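Local structure of a novel designed pore protein (Synthetic construct, 6TMS) at residues K21-D24 and K25-R28; A41-L44 and Q45-A48. The protein is a designed helical-hairpin subunit, six copies of which assemble into a helical bundle probably meant to form a pore. All coordinates share one frame; numbering follows the deposited sequence.

Contact 1: K21-D24 and K25-R28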
ATOM      1  N   LYS F  21       7.957  12.144  12.959  1.00 48.40           N
ATOM      2  CA  LYS F  21       9.131  11.516  13.564  1.00 45.81           C
ATOM      3  C   LYS F  21       9.936  10.753  12.514  1.00 37.95           C
ATOM      4  O   LYS F  21      11.161  10.922  12.365  1.00 36.22           O
ATOM      5  CB  LYS F  21       8.561  10.597  14.687  1.00 49.05           C
ATOM      6  CG  LYS F  21       9.296   9.359  15.296  1.00 60.50           C
ATOM      7  CD  LYS F  21       8.354   8.141  15.481  1.00 39.72           C
ATOM      8  CE  LYS F  21       8.597   7.137  14.392  1.00 34.89           C
ATOM      9  NZ  LYS F  21       8.158   5.788  14.755  1.00 31.11           N
ATOM     10  N   LEU F  22       9.244   9.989  11.709  1.00 46.28           N
ATOM     11  CA  LEU F  22       9.940   9.228  10.705  1.00 41.02           C
ATOM     12  C   LEU F  22      10.296  10.081   9.509  1.00 35.09           C
ATOM     13  O   LEU F  22      11.153   9.702   8.718  1.00 45.28           O
ATOM     14  CB  LEU F  22       9.112   8.017  10.336  1.00 41.96           C
ATOM     15  CG  LEU F  22      10.102   6.871  10.134  1.00 33.30           C
ATOM     16  CD1 LEU F  22      10.721   6.470  11.492  1.00 30.78           C
ATOM     17  CD2 LEU F  22       9.504   5.681   9.404  1.00 29.49           C
ATOM     18  N   GLU F  23       9.603  11.176   9.305  1.00 39.01           N
ATOM     19  CA  GLU F  23      10.005  12.046   8.232  1.00 36.30           C
ATOM     20  C   GLU F  23      11.330  12.701   8.572  1.00 36.54           C
ATOM     21  O   GLU F  23      12.231  12.718   7.737  1.00 36.03           O
ATOM     22  CB  GLU F  23       8.844  12.982   7.937  1.00 33.92           C
ATOM     23  CG  GLU F  23       8.080  12.273   6.845  1.00 30.61           C
ATOM     24  CD  GLU F  23       6.707  12.733   6.546  1.00 29.65           C
ATOM     25  OE1 GLU F  23       6.181  13.670   7.157  1.00 28.85           O
ATOM     26  OE2 GLU F  23       6.110  12.051   5.704  1.00 27.06           O
ATOM     27  N   ASP F  24      11.544  13.021   9.852  1.00 40.74           N
ATOM     28  CA  ASP F  24      12.842  13.542  10.267  1.00 39.59           C
ATOM     29  C   ASP F  24      13.912  12.451  10.144  1.00 39.69           C
ATOM     30  O   ASP F  24      15.011  12.680   9.610  1.00 38.19           O
ATOM     31  CB  ASP F  24      12.753  14.041  11.733  1.00 41.55           C
ATOM     32  CG  ASP F  24      11.820  15.293  11.927  1.00 46.96           C
ATOM     33  OD1 ASP F  24      11.404  15.895  10.920  1.00 41.65           O
ATOM     34  OD2 ASP F  24      11.576  15.736  13.087  1.00 42.43           O
ATOM     35  N   LYS F  25      13.542  11.227  10.535  1.00 42.06           N
ATOM     36  CA  LYS F  25      14.468  10.103  10.486  1.00 40.66           C
ATOM     37  C   LYS F  25      14.822   9.733   9.046  1.00 38.21           C
ATOM     38  O   LYS F  25      15.996   9.530   8.729  1.00 39.22           O
ATOM     39  CB  LYS F  25      13.839   8.925  11.227  1.00 39.32           C
ATOM     40  CG  LYS F  25      14.794   7.902  11.833  1.00 35.74           C
ATOM     41  CD  LYS F  25      13.968   6.661  12.156  1.00 33.33           C
ATOM     42  CE  LYS F  25      14.724   5.523  12.785  1.00 32.20           C
ATOM     43  NZ  LYS F  25      13.895   4.927  13.856  1.00 32.99           N
ATOM     44  N   THR F  26      13.825   9.742   8.150  1.00 41.58           N
ATOM     45  CA  THR F  26      14.063   9.465   6.740  1.00 41.00           C
ATOM     46  C   THR F  26      14.878  10.613   6.154  1.00 40.42           C
ATOM     47  O   THR F  26      15.924  10.376   5.588  1.00 41.62           O
ATOM     48  CB  THR F  26      12.688   9.171   6.019  1.00 38.43           C
ATOM     49  OG1 THR F  26      12.807   8.409   4.796  1.00 37.95           O
ATOM     50  CG2 THR F  26      11.897  10.378   5.690  1.00 38.18           C
ATOM     51  N   ARG F  27      14.611  11.844   6.566  1.00 45.45           N
ATOM     52  CA  ARG F  27      15.317  12.983   5.987  1.00 46.25           C
ATOM     53  C   ARG F  27      16.821  12.886   6.229  1.00 48.47           C
ATOM     54  O   ARG F  27      17.656  12.923   5.294  1.00 61.55           O
ATOM     55  CB  ARG F  27      14.731  14.236   6.653  1.00 46.87           C
ATOM     56  CG  ARG F  27      14.811  15.564   5.930  1.00 47.33           C
ATOM     57  CD  ARG F  27      14.519  16.780   6.882  1.00 51.10           C
ATOM     58  NE  ARG F  27      13.192  17.414   7.121  1.00 56.51           N
ATOM     59  CZ  ARG F  27      12.339  17.912   6.210  1.00 50.57           C
ATOM     60  NH1 ARG F  27      11.250  18.562   6.616  1.00 48.36           N
ATOM     61  NH2 ARG F  27      12.523  17.741   4.908  1.00 50.95           N
ATOM     62  N   ARG F  28      17.177  12.640   7.472  1.00 49.88           N
ATOM     63  CA  ARG F  28      18.584  12.679   7.756  1.00 49.55           C
ATOM     64  C   ARG F  28      19.204  11.350   7.355  1.00 51.79           C
ATOM     65  O   ARG F  28      20.255  11.361   6.739  1.00 53.47           O
ATOM     66  CB  ARG F  28      18.724  13.197   9.186  1.00 46.95           C
ATOM     67  CG  ARG F  28      18.037  14.624   9.227  1.00 47.32           C
ATOM     68  CD  ARG F  28      17.985  15.303  10.579  1.00 48.37           C
ATOM     69  NE  ARG F  28      17.047  16.424  10.597  1.00 48.72           N
ATOM     70  CZ  ARG F  28      17.359  17.654  10.208  1.00 53.33           C
ATOM     71  NH1 ARG F  28      18.545  17.904   9.691  1.00 56.71           N
ATOM     72  NH2 ARG F  28      16.468  18.622  10.281  1.00 53.08           N
TER
HETATM   73  O   HOH W   1      13.772  18.261  11.181  1.00 56.70           O

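Contact 2: A41-L44 and Q45-A48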
ATOM      1  N   ALA F  41      20.293  -0.299  -3.305  1.00 29.17           N
ATOM      2  CA  ALA F  41      20.197   0.561  -2.146  1.00 30.40           C
ATOM      3  C   ALA F  41      19.542   1.889  -2.506  1.00 28.62           C
ATOM      4  O   ALA F  41      18.653   2.379  -1.794  1.00 28.20           O
ATOM      5  CB  ALA F  41      21.595   0.734  -1.572  1.00 31.15           C
ATOM      6  N   GLN F  42      19.941   2.488  -3.617  1.00 32.16           N
ATOM      7  CA  GLN F  42      19.281   3.730  -3.992  1.00 32.00           C
ATOM      8  C   GLN F  42      17.778   3.508  -4.238  1.00 30.25           C
ATOM      9  O   GLN F  42      16.933   4.325  -3.829  1.00 29.33           O
ATOM     10  CB  GLN F  42      20.036   4.379  -5.163  1.00 35.75           C
ATOM     11  CG  GLN F  42      21.482   4.884  -4.756  1.00 38.38           C
ATOM     12  CD  GLN F  42      22.577   4.683  -5.808  1.00 42.52           C
ATOM     13  OE1 GLN F  42      23.666   4.231  -5.481  1.00 45.68           O
ATOM     14  NE2 GLN F  42      22.292   5.016  -7.059  1.00 51.16           N
ATOM     15  N   SER F  43      17.405   2.406  -4.869  1.00 25.26           N
ATOM     16  CA  SER F  43      15.982   2.226  -5.118  1.00 24.99           C
ATOM     17  C   SER F  43      15.224   2.071  -3.801  1.00 23.99           C
ATOM     18  O   SER F  43      14.029   2.380  -3.722  1.00 23.62           O
ATOM     19  CB  SER F  43      15.774   1.091  -6.112  1.00 23.87           C
ATOM     20  OG  SER F  43      15.117   1.628  -7.245  1.00 24.66           O
ATOM     21  N   LEU F  44      15.910   1.591  -2.767  1.00 24.85           N
ATOM     22  CA  LEU F  44      15.352   1.495  -1.417  1.00 25.73           C
ATOM     23  C   LEU F  44      15.118   2.866  -0.781  1.00 24.34           C
ATOM     24  O   LEU F  44      14.115   3.086  -0.078  1.00 24.57           O
ATOM     25  CB  LEU F  44      16.317   0.687  -0.543  1.00 25.15           C
ATOM     26  CG  LEU F  44      16.111  -0.794  -0.118  1.00 23.31           C
ATOM     27  CD1 LEU F  44      14.792  -1.421  -0.561  1.00 23.58           C
ATOM     28  CD2 LEU F  44      17.239  -1.729  -0.529  1.00 23.76           C
ATOM     29  N   GLN F  45      16.057   3.784  -0.977  1.00 29.63           N
ATOM     30  CA  GLN F  45      15.890   5.126  -0.425  1.00 31.39           C
ATOM     31  C   GLN F  45      14.628   5.742  -0.997  1.00 28.72           C
ATOM     32  O   GLN F  45      13.791   6.346  -0.296  1.00 29.27           O
ATOM     33  CB  GLN F  45      17.172   5.914  -0.793  1.00 31.03           C
ATOM     34  CG  GLN F  45      17.131   7.500  -0.957  1.00 39.11           C
ATOM     35  CD  GLN F  45      18.427   8.131  -1.587  1.00 34.36           C
ATOM     36  OE1 GLN F  45      19.189   7.437  -2.253  1.00 33.89           O
ATOM     37  NE2 GLN F  45      18.614   9.458  -1.431  1.00 35.44           N
ATOM     38  N   LEU F  46      14.436   5.439  -2.260  1.00 29.20           N
ATOM     39  CA  LEU F  46      13.323   5.884  -3.071  1.00 29.86           C
ATOM     40  C   LEU F  46      11.982   5.290  -2.650  1.00 23.15           C
ATOM     41  O   LEU F  46      10.950   5.978  -2.621  1.00 21.86           O
ATOM     42  CB  LEU F  46      13.683   5.383  -4.442  1.00 29.30           C
ATOM     43  CG  LEU F  46      13.843   6.084  -5.752  1.00 43.50           C
ATOM     44  CD1 LEU F  46      15.302   5.940  -6.241  1.00 34.72           C
ATOM     45  CD2 LEU F  46      12.861   5.384  -6.670  1.00 50.95           C
ATOM     46  N   ILE F  47      11.975   3.990  -2.387  1.00 24.48           N
ATOM     47  CA  ILE F  47      10.756   3.288  -2.015  1.00 23.57           C
ATOM     48  C   ILE F  47      10.248   3.816  -0.699  1.00 22.71           C
ATOM     49  O   ILE F  47       9.042   3.928  -0.464  1.00 22.09           O
ATOM     50  CB  ILE F  47      11.077   1.787  -1.884  1.00 22.90           C
ATOM     51  CG1 ILE F  47      10.999   1.050  -3.212  1.00 22.21           C
ATOM     52  CG2 ILE F  47      10.193   1.087  -0.829  1.00 21.07           C
ATOM     53  CD1 ILE F  47      12.060  -0.040  -3.356  1.00 22.21           C
ATOM     54  N   ALA F  48      11.193   4.067   0.199  1.00 24.93           N
ATOM     55  CA  ALA F  48      10.935   4.510   1.556  1.00 23.73           C
ATOM     56  C   ALA F  48      10.338   5.899   1.600  1.00 20.59           C
ATOM     57  O   ALA F  48       9.548   6.226   2.497  1.00 22.29           O
ATOM     58  CB  ALA F  48      12.269   4.499   2.270  1.00 25.13           C
TER

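Contact 1: K21-D24 and K25-R28
D24 and R28, one helical turn apart, meet through water 1 at their side-chain ends and through a backbone bond at their roots. The water lies at the in-plane edge of the R28 guanidinium and accepts from R28 NH2 at 2.9 Å; its other link, a donation to D24 OD1, is weak. R28 reaches it with CG beside its own backbone N (chi1 -59°) and a chain extended from CG to NE, while R27 CD sits above one face of the R28 guanidinium, displaced toward its rim. R27 itself only nears the carboxylate: D24 OD1 and R27 NE are 4.5 Å apart, too far for a salt bridge, though the charges probably still attract. K25 directs its ammonium away from both segments, to a salt bridge with an acidic side chain of another chain.

Four i to i+4 amide bonds run beneath, ordinary alpha-helical geometry: K25 N to K21 O, T26 N to L22 O at 2.7 Å, R27 N to E23 O, and R28 N to D24 O at 3.0 Å. The T26 methyl, CG2, lies against two of these carbonyl oxygens, E23 O and L22 O.

The apolar contact is that of L22 CD1 with the aliphatic shaft of K25 at CD, the two side chains crossing at a slant.

All of this lies on helix 2-32, where L22, E23 and T26 rest against M52 of helix 39-68.

Contact 2: A41-L44 and Q45-A48
L44 and I47 lie side by side and point the same way, with L44 CD1 and I47 CD1 4.1 Å apart. I47 sets CG1 beside its own backbone N (chi1 -85°), and a chi2 of 143°, off a staggered value, swings CD1 toward S43 O. L46 also lies against the preceding turn, with its CD1 near Q42 O.

These are i to i+3 and i to i+4 contacts of one alpha-helix, held by amide bonds from Q45 N to A41 O, L46 N to Q42 O, I47 N to S43 O at 2.9 Å, and A48 N to L44 O. In this hexameric bundle of helical hairpins, S43, L46, I47 and A48 are buried and pack on apolar side chains of other chains.

The polar side chains take a different course. Q45 sends CG off anti to its N (chi1 153°) and continues extended, carrying its amide back alongside Q42, a loose approach with Q45 OE1 4.2 Å from Q42 CG. Beyond the segment, Q45 packs on a basic side chain of another chain, and L44 on a polar one.

How the contacts relate
Contact 1 comes first along the chain, on helix 2-32, and contact 2 follows on helix 39-68, after the loop that joins the two helices of the hairpin. Contact 1 lies toward the end of its helix and contact 2 near the start of its own, so both sit in the loop-proximal half of the subunit. Their centres are 14 Å apart; the nearest atoms come to about 5 Å without touching. The two differ in surroundings: 21-28 is largely charged, with four exposed residues, whereas 41-48 has none and half of its residues are buried, consistent with a bundle in which helix 39-68 supplies much of the apolar packing between subunits.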